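Local coordinates for amidase (Bacillus anthracis, PDB 5EWQ), which probably hydrolyses carboxylic amides to a carboxylate and ammonia, at residues His27-Gly32 and Asn94-Ala99. Numbering follows the deposited sequence.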
# COMPACT_ATOMS: atom_id res chain seq x y z
N HIS A 27 -22.94 10.71 3.65
CA HIS A 27 -24.35 11.11 3.65
C HIS A 27 -24.53 12.62 3.48
O HIS A 27 -25.49 13.07 2.86
CB HIS A 27 -25.03 10.64 4.93
CG HIS A 27 -26.40 11.22 5.14
ND1 HIS A 27 -26.66 12.17 6.10
CD2 HIS A 27 -27.57 10.98 4.51
CE1 HIS A 27 -27.94 12.49 6.06
NE2 HIS A 27 -28.51 11.79 5.10
N ASN A 28 -23.60 13.39 4.04
CA ASN A 28 -23.69 14.84 3.99
C ASN A 28 -23.52 15.40 2.59
O ASN A 28 -24.25 16.30 2.18
CB ASN A 28 -22.65 15.47 4.93
CG ASN A 28 -23.02 15.34 6.39
OD1 ASN A 28 -24.20 15.27 6.74
ND2 ASN A 28 -22.02 15.30 7.26
N GLN A 29 -22.56 14.87 1.84
CA GLN A 29 -22.28 15.36 0.50
C GLN A 29 -22.92 14.50 -0.58
O GLN A 29 -22.48 14.48 -1.72
CB GLN A 29 -20.77 15.46 0.27
CG GLN A 29 -20.02 14.16 0.50
CD GLN A 29 -18.52 14.37 0.65
OE1 GLN A 29 -17.99 15.41 0.27
NE2 GLN A 29 -17.84 13.38 1.22
N LEU A 30 -23.98 13.78 -0.20
CA LEU A 30 -24.77 13.01 -1.16
C LEU A 30 -26.26 13.27 -0.98
O LEU A 30 -27.08 12.40 -1.24
CB LEU A 30 -24.48 11.52 -1.03
CG LEU A 30 -23.17 10.99 -1.63
CD1 LEU A 30 -23.18 9.47 -1.66
CD2 LEU A 30 -22.95 11.54 -3.03
N LYS A 31 -26.60 14.47 -0.53
CA LYS A 31 -28.00 14.87 -0.40
C LYS A 31 -28.49 15.48 -1.71
O LYS A 31 -29.63 15.24 -2.13
CB LYS A 31 -28.18 15.87 0.75
CG LYS A 31 -27.95 15.27 2.13
CD LYS A 31 -28.27 16.29 3.22
CE LYS A 31 -28.09 15.68 4.60
NZ LYS A 31 -28.41 16.66 5.68
N GLY A 32 -27.63 16.25 -2.36
CA GLY A 32 -27.96 16.87 -3.63
C GLY A 32 -27.36 16.11 -4.80
O GLY A 32 -26.66 16.69 -5.63
N ASN A 94 -14.75 17.28 2.46
CA ASN A 94 -14.62 18.27 1.40
C ASN A 94 -14.26 17.63 0.06
O ASN A 94 -13.81 18.31 -0.86
CB ASN A 94 -13.56 19.31 1.77
CG ASN A 94 -13.86 20.01 3.08
OD1 ASN A 94 -15.02 20.22 3.44
ND2 ASN A 94 -12.81 20.37 3.81
N ALA A 95 -14.46 16.32 -0.03
CA ALA A 95 -14.11 15.57 -1.24
C ALA A 95 -14.87 16.07 -2.46
O ALA A 95 -14.32 16.15 -3.55
CB ALA A 95 -14.38 14.08 -1.03
N MSE A 96 -16.14 16.41 -2.26
CA MSE A 96 -16.97 16.92 -3.35
C MSE A 96 -16.64 18.37 -3.67
O MSE A 96 -16.58 18.76 -4.84
CB MSE A 96 -18.46 16.78 -3.00
CG MSE A 96 -18.93 15.34 -2.89
SE MSE A 96 -18.92 14.40 -4.59
CE MSE A 96 -20.84 14.18 -4.82
N GLU A 97 -16.40 19.16 -2.63
CA GLU A 97 -16.08 20.58 -2.81
C GLU A 97 -14.76 20.74 -3.56
O GLU A 97 -14.61 21.66 -4.37
CB GLU A 97 -16.01 21.28 -1.45
CG GLU A 97 -15.72 22.77 -1.54
CD GLU A 97 -15.96 23.50 -0.23
OE1 GLU A 97 -15.06 23.49 0.63
OE2 GLU A 97 -17.06 24.08 -0.07
N GLU A 98 -13.81 19.85 -3.29
CA GLU A 98 -12.54 19.87 -3.99
C GLU A 98 -12.69 19.32 -5.41
O GLU A 98 -12.01 19.77 -6.33
CB GLU A 98 -11.49 19.05 -3.22
CG GLU A 98 -11.12 19.63 -1.87
CD GLU A 98 -10.18 18.74 -1.08
OE1 GLU A 98 -9.54 17.86 -1.70
OE2 GLU A 98 -10.09 18.90 0.15
N ALA A 99 -13.59 18.36 -5.57
CA ALA A 99 -13.82 17.74 -6.87
C ALA A 99 -14.46 18.72 -7.86
O ALA A 99 -14.06 18.78 -9.02
CB ALA A 99 -14.70 16.51 -6.72
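Gln29 reaches selenomethionine Met96 because its chi1 of 56° sets CG between the backbone N and the carbonyl carbon, and the chain then runs extended beyond CG. Met96 has CG anti to its own carbonyl carbon (chi1 -66°) and bends at the next two torsions, which lays its end beside the backbone of Gln29. Gln29 OE1 accepts a hydrogen bond from Met96 N at 3.3 Å, with an N-H...O angle of 155°; the donor stands above the carbonyl plane. In the first turn of helix 95-104 such an N-H has no earlier helical carbonyl to serve it, and a long side chain with an amide oxygen at its end suits the task. The other end of the same amide, NE2, donates to Asn92 O, so both polar ends of Gln29 are used and its rotation is fixed. Behind the amide in the chain, Gln29 CB lies 3.7 Å from Met96 CG, methylene against methylene. The flexible selenomethionine chain carries its methyl on to Leu30, where CE meets CD2 at 3.8 Å. Leu72, touched by Gln29, and Thr68 and Ser69, touched by Met96, belong to helix 64-79 and extend this packing. About 26 Å separates the centres of contact and chain: this is packing at the margin of the amidase fold, where the loop after helix 20-28 meets helix 95-104, which follows 88-91, an outermost strand of the central mixed sheet.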